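Local coordinates for putative endonuclease/exonuclease/phosphatase family protein (PDB 3MPR) that probably acts as a metal-dependent nuclease of the endonuclease/exonuclease/phosphatase family, cleaving phosphodiester bonds in nucleic acid, at residues T5-A10 against F127-T132; H42-F47 against P282-L287. All blocks are in the same frame, centred on the assembly; numbering follows the deposited sequence.

Interaction 1. Residues T5-A10 against F127-T132; sequences TSLTVA and FKCKDT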
loop_
_atom_site.group_PDB
_atom_site.type_symbol
_atom_site.label_atom_id
_atom_site.label_comp_id
_atom_site.label_asym_id
_atom_site.label_seq_id
_atom_site.Cartn_x
_atom_site.Cartn_y
_atom_site.Cartn_z
ATOM N N THR A 5 20.438 1.445 -8.786
ATOM C CA THR A 5 19.874 0.576 -7.766
ATOM C C THR A 5 18.544 1.145 -7.305
ATOM O O THR A 5 18.437 2.341 -7.056
ATOM C CB THR A 5 20.830 0.448 -6.568
ATOM O OG1 THR A 5 22.063 -0.128 -7.013
ATOM C CG2 THR A 5 20.223 -0.435 -5.480
ATOM N N SER A 6 17.525 0.295 -7.228
ATOM C CA SER A 6 16.246 0.699 -6.631
ATOM C C SER A 6 16.046 0.040 -5.275
ATOM O O SER A 6 16.265 -1.166 -5.128
ATOM C CB SER A 6 15.078 0.341 -7.560
ATOM O OG SER A 6 15.144 1.135 -8.713
ATOM N N LEU A 7 15.647 0.834 -4.283
ATOM C CA LEU A 7 15.431 0.336 -2.927
ATOM C C LEU A 7 14.070 0.774 -2.389
ATOM O O LEU A 7 13.679 1.923 -2.555
ATOM C CB LEU A 7 16.490 0.927 -1.985
ATOM C CG LEU A 7 17.946 0.547 -2.162
ATOM C CD1 LEU A 7 18.799 1.353 -1.198
ATOM C CD2 LEU A 7 18.130 -0.945 -1.935
ATOM N N THR A 8 13.379 -0.120 -1.689
ATOM C CA THR A 8 12.212 0.300 -0.923
ATOM C C THR A 8 12.565 0.233 0.550
ATOM O O THR A 8 12.913 -0.832 1.053
ATOM C CB THR A 8 11.016 -0.609 -1.185
ATOM O OG1 THR A 8 10.633 -0.470 -2.552
ATOM C CG2 THR A 8 9.840 -0.214 -0.293
ATOM N N VAL A 9 12.488 1.366 1.234
ATOM C CA VAL A 9 12.844 1.409 2.646
ATOM C C VAL A 9 11.648 1.900 3.447
ATOM O O VAL A 9 10.699 2.442 2.878
ATOM C CB VAL A 9 14.072 2.301 2.906
ATOM C CG1 VAL A 9 15.265 1.832 2.053
ATOM C CG2 VAL A 9 13.753 3.777 2.624
ATOM N N ALA A 10 11.679 1.658 4.752
ATOM C CA ALA A 10 10.606 2.079 5.646
ATOM C C ALA A 10 11.136 2.386 7.039
ATOM O O ALA A 10 12.231 1.956 7.421
ATOM C CB ALA A 10 9.527 1.013 5.724
ATOM N N PHE A 127 25.570 -1.625 4.278
ATOM C CA PHE A 127 25.049 -2.700 3.432
ATOM C C PHE A 127 25.621 -2.692 2.024
ATOM O O PHE A 127 26.041 -1.651 1.529
ATOM C CB PHE A 127 23.520 -2.599 3.326
ATOM C CG PHE A 127 22.812 -2.902 4.602
ATOM C CD1 PHE A 127 22.576 -1.901 5.524
ATOM C CD2 PHE A 127 22.380 -4.192 4.882
ATOM C CE1 PHE A 127 21.940 -2.177 6.712
ATOM C CE2 PHE A 127 21.737 -4.481 6.085
ATOM C CZ PHE A 127 21.512 -3.470 6.995
ATOM N N LYS A 128 25.607 -3.861 1.382
ATOM C CA LYS A 128 25.997 -3.990 -0.011
ATOM C C LYS A 128 24.915 -4.773 -0.766
ATOM O O LYS A 128 24.577 -5.894 -0.392
ATOM C CB LYS A 128 27.340 -4.715 -0.128
ATOM C CG LYS A 128 27.852 -4.841 -1.562
ATOM C CD LYS A 128 29.252 -5.434 -1.597
ATOM C CE LYS A 128 29.864 -5.343 -2.977
ATOM N NZ LYS A 128 31.187 -6.028 -3.033
ATOM N N CYS A 129 24.390 -4.183 -1.833
ATOM C CA CYS A 129 23.362 -4.834 -2.623
ATOM C C CYS A 129 23.966 -6.007 -3.384
ATOM O O CYS A 129 24.979 -5.860 -4.078
ATOM C CB CYS A 129 22.715 -3.830 -3.579
ATOM S SG CYS A 129 21.966 -2.430 -2.715
ATOM N N LYS A 130 23.352 -7.170 -3.243
ATOM C CA LYS A 130 23.857 -8.375 -3.894
ATOM C C LYS A 130 23.779 -8.290 -5.420
ATOM O O LYS A 130 24.633 -8.840 -6.116
ATOM C CB LYS A 130 23.119 -9.614 -3.388
ATOM C CG LYS A 130 23.486 -9.995 -1.962
ATOM C CD LYS A 130 22.802 -11.287 -1.533
ATOM C CE LYS A 130 23.396 -11.809 -0.240
ATOM N NZ LYS A 130 22.745 -13.069 0.249
ATOM N N ASP A 131 22.773 -7.599 -5.948
ATOM C CA ASP A 131 22.670 -7.505 -7.399
ATOM C C ASP A 131 23.627 -6.474 -8.002
ATOM O O ASP A 131 24.424 -6.807 -8.874
ATOM C CB ASP A 131 21.225 -7.288 -7.882
ATOM C CG ASP A 131 20.529 -6.139 -7.184
ATOM O OD1 ASP A 131 21.170 -5.421 -6.384
ATOM O OD2 ASP A 131 19.322 -5.945 -7.444
ATOM N N THR A 132 23.584 -5.238 -7.520
ATOM C CA THR A 132 24.333 -4.170 -8.179
ATOM C C THR A 132 25.672 -3.874 -7.524
ATOM O O THR A 132 26.514 -3.185 -8.108
ATOM C CB THR A 132 23.537 -2.854 -8.210
ATOM O OG1 THR A 132 23.352 -2.377 -6.870
ATOM C CG2 THR A 132 22.184 -3.059 -8.867
#
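Thr5 lays its methyl CG2 against the sulfur of Cys129, 3.8 Å from SG, while its hydroxyl, on the other branch, turns to Thr132 in the turn after the strand. Thr5 and Cys129 belong to different sheets of the DNase I-like sandwich: Thr5 opens strand 5-13 of one sheet, and Cys129 ends strand 121-129 of the other. The two branches of Thr5 divide the work. A chi1 of -61° sets OG1 beside the backbone N, where it accepts a hydrogen bond from Thr132 OG1 (2.6 Å), and leaves CG2 opposite the N to meet the buried side chain of Cys129. The methyl of Thr132 also leans on that oxygen, its CG2 3.5 Å from Thr5 OG1. Leu7, two residues further along the strand, brings CD2 within 4.2 Å of Cys129 SG, so both methyls meet the sulfur from the strand 5-13 side. A small, polarisable sulfur suits this place, and Phe93 and Phe136 also pack on Cys129. Thr132 OG1 is bonded to Phe134 N as well, which fixes the hydroxyl within the hairpin turn leading to strand 135-142. The chemistry thus changes from apolar contact around the sulfur to a hydroxyl pair at the turn, and the short hydrogen bond implies a directional tie from the first sheet to the turn that follows strand 121-129.

Interaction 2. Residues H42-F47 against P282-L287; sequences HDFDIF and PVKVEL
Lys284 NZ donates a hydrogen bond to His42 O, 2.9 Å away, and so joins an inner strand of the seven-stranded sheet to the end of helix 28-41. The acceptor lies in a Schellman motif that closes this helix: Asp43, with positive phi (55°), turns the chain, bringing its own N to Gln40 O and Phe44 N to Val39 O. His42 O, at this helix end, is taken by the lysine. The ammonium comes in off the carbonyl axis, at a C=O...N angle of 128° and tilted 32° out of the carbonyl plane. Lys284 can reach it because its chain is extended from CB to NZ, starting with CG opposite the backbone N. A long, flexible residue with a charged end suits this span, since its methylenes can be buried while the amine meets a helix terminus, where the partial negative charge of the dipole would probably favour a cation. Asp43 OD2, 5.4 Å from NZ, may add to that field without touching it; Asp43 OD1 instead makes a salt bridge with Arg240 of the second subunit, and Tyr41 of that subunit packs on Lys284.

Nearer the backbone, the methylenes of Lys284 run past the ring of Phe44. Lys284 CD lies at the ring edge, near its plane, 4.1 Å from Phe44 CE1. Phe44 sets a flat apolar ring between the helix end and the sheet, also resting on Val39 and Ala10, and its CD2 stands 3.8 Å above the plane of the Phe47 ring, offset toward the rim. Pro282, whose compact ring precedes the strand, crosses Phe44 at about a right angle, its CB 4.2 Å from Phe44 CZ.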
loop_
_atom_site.group_PDB
_atom_site.type_symbol
_atom_site.label_atom_id
_atom_site.label_comp_id
_atom_site.label_asym_id
_atom_site.label_seq_id
_atom_site.Cartn_x
_atom_site.Cartn_y
_atom_site.Cartn_z
ATOM N N HIS A 42 3.852 -4.774 1.270
ATOM C CA HIS A 42 4.360 -3.486 0.800
ATOM C C HIS A 42 5.843 -3.525 0.432
ATOM O O HIS A 42 6.452 -2.492 0.181
ATOM C CB HIS A 42 4.051 -2.381 1.812
ATOM C CG HIS A 42 2.598 -2.011 1.857
ATOM N ND1 HIS A 42 1.747 -2.430 2.858
ATOM C CD2 HIS A 42 1.845 -1.271 1.008
ATOM C CE1 HIS A 42 0.532 -1.964 2.622
ATOM N NE2 HIS A 42 0.568 -1.252 1.509
ATOM N N ASP A 43 6.401 -4.728 0.378
ATOM C CA ASP A 43 7.732 -4.959 -0.168
ATOM C C ASP A 43 8.840 -4.122 0.482
ATOM O O ASP A 43 9.621 -3.477 -0.227
ATOM C CB ASP A 43 7.733 -4.698 -1.680
ATOM C CG ASP A 43 6.829 -5.653 -2.443
ATOM O OD1 ASP A 43 6.794 -6.851 -2.096
ATOM O OD2 ASP A 43 6.150 -5.195 -3.391
ATOM N N PHE A 44 8.925 -4.116 1.809
ATOM C CA PHE A 44 10.038 -3.396 2.445
ATOM C C PHE A 44 11.345 -4.191 2.215
ATOM O O PHE A 44 11.469 -5.331 2.665
ATOM C CB PHE A 44 9.834 -3.235 3.960
ATOM C CG PHE A 44 8.614 -2.436 4.378
ATOM C CD1 PHE A 44 7.801 -1.793 3.459
ATOM C CD2 PHE A 44 8.301 -2.326 5.735
ATOM C CE1 PHE A 44 6.683 -1.066 3.884
ATOM C CE2 PHE A 44 7.197 -1.594 6.170
ATOM C CZ PHE A 44 6.384 -0.961 5.235
ATOM N N ASP A 45 12.316 -3.607 1.518
ATOM C CA ASP A 45 13.604 -4.272 1.348
ATOM C C ASP A 45 14.404 -4.218 2.641
ATOM O O ASP A 45 15.071 -5.172 3.028
ATOM C CB ASP A 45 14.428 -3.586 0.259
ATOM C CG ASP A 45 13.837 -3.769 -1.127
ATOM O OD1 ASP A 45 13.093 -4.755 -1.348
ATOM O OD2 ASP A 45 14.125 -2.925 -1.990
ATOM N N ILE A 46 14.351 -3.060 3.281
ATOM C CA ILE A 46 15.068 -2.819 4.512
ATOM C C ILE A 46 14.324 -1.754 5.294
ATOM O O ILE A 46 13.875 -0.764 4.730
ATOM C CB ILE A 46 16.525 -2.405 4.216
ATOM C CG1 ILE A 46 17.252 -1.994 5.498
ATOM C CG2 ILE A 46 16.574 -1.308 3.184
ATOM C CD1 ILE A 46 18.749 -2.112 5.364
ATOM N N PHE A 47 14.156 -1.964 6.592
ATOM C CA PHE A 47 13.409 -0.992 7.379
ATOM C C PHE A 47 13.921 -0.871 8.806
ATOM O O PHE A 47 14.386 -1.845 9.374
ATOM C CB PHE A 47 11.892 -1.278 7.350
ATOM C CG PHE A 47 11.486 -2.647 7.873
ATOM C CD1 PHE A 47 11.638 -3.783 7.098
ATOM C CD2 PHE A 47 10.871 -2.774 9.110
ATOM C CE1 PHE A 47 11.226 -5.022 7.574
ATOM C CE2 PHE A 47 10.463 -3.999 9.591
ATOM C CZ PHE A 47 10.633 -5.133 8.812
ATOM N N PRO A 282 3.469 3.185 9.340
ATOM C CA PRO A 282 4.773 3.063 8.675
ATOM C C PRO A 282 4.963 4.145 7.620
ATOM O O PRO A 282 4.013 4.559 6.965
ATOM C CB PRO A 282 4.705 1.691 7.997
ATOM C CG PRO A 282 3.272 1.385 7.865
ATOM C CD PRO A 282 2.562 2.071 9.008
ATOM N N VAL A 283 6.198 4.606 7.471
ATOM C CA VAL A 283 6.538 5.499 6.387
ATOM C C VAL A 283 7.319 4.673 5.368
ATOM O O VAL A 283 8.320 4.055 5.712
ATOM C CB VAL A 283 7.427 6.663 6.872
ATOM C CG1 VAL A 283 7.961 7.458 5.683
ATOM C CG2 VAL A 283 6.659 7.575 7.845
ATOM N N LYS A 284 6.851 4.647 4.125
ATOM C CA LYS A 284 7.499 3.842 3.094
ATOM C C LYS A 284 8.054 4.760 2.011
ATOM O O LYS A 284 7.329 5.594 1.465
ATOM C CB LYS A 284 6.507 2.836 2.489
ATOM C CG LYS A 284 7.025 2.157 1.236
ATOM C CD LYS A 284 5.998 1.231 0.609
ATOM C CE LYS A 284 6.359 0.924 -0.849
ATOM N NZ LYS A 284 5.532 -0.204 -1.420
ATOM N N VAL A 285 9.333 4.599 1.692
ATOM C CA VAL A 285 9.979 5.455 0.690
ATOM C C VAL A 285 10.698 4.615 -0.370
ATOM O O VAL A 285 11.381 3.643 -0.046
ATOM C CB VAL A 285 10.977 6.432 1.353
ATOM C CG1 VAL A 285 11.845 7.142 0.281
ATOM C CG2 VAL A 285 10.213 7.453 2.226
ATOM N N GLU A 286 10.512 4.980 -1.634
ATOM C CA GLU A 286 11.131 4.269 -2.735
ATOM C C GLU A 286 12.236 5.156 -3.277
ATOM O O GLU A 286 12.005 6.319 -3.603
ATOM C CB GLU A 286 10.096 3.917 -3.813
ATOM C CG GLU A 286 9.109 2.831 -3.331
ATOM C CD GLU A 286 7.724 2.960 -3.955
ATOM O OE1 GLU A 286 7.460 2.275 -4.958
ATOM O OE2 GLU A 286 6.898 3.736 -3.433
ATOM N N LEU A 287 13.444 4.602 -3.328
ATOM C CA LEU A 287 14.623 5.374 -3.692
ATOM C C LEU A 287 15.271 4.803 -4.938
ATOM O O LEU A 287 15.126 3.618 -5.230
ATOM C CB LEU A 287 15.654 5.305 -2.556
ATOM C CG LEU A 287 15.215 5.846 -1.201
ATOM C CD1 LEU A 287 16.268 5.516 -0.158
ATOM C CD2 LEU A 287 14.965 7.351 -1.273
#

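In the fold
From the N terminus, residues 5-10 run first along strand 5-13 in the middle of the seven-stranded sheet; helix 28-41 then leads to residues 42-47 and the neighbouring strand 46-50. Interaction 1 closes a loop when the chain reaches 127-132 in the second sheet, and interaction 2 closes its own when 282-287 returns to the first. The two loops cross, because 42-47 falls inside the first and 282-287 beyond it. One contact ties sheet to sheet, the other a helix end to a strand. With centres about 11 Å apart, they meet through strand 5-13, where Leu7 O and Val9 O probably accept hydrogen bonds from the backbone of Leu287 and Val285.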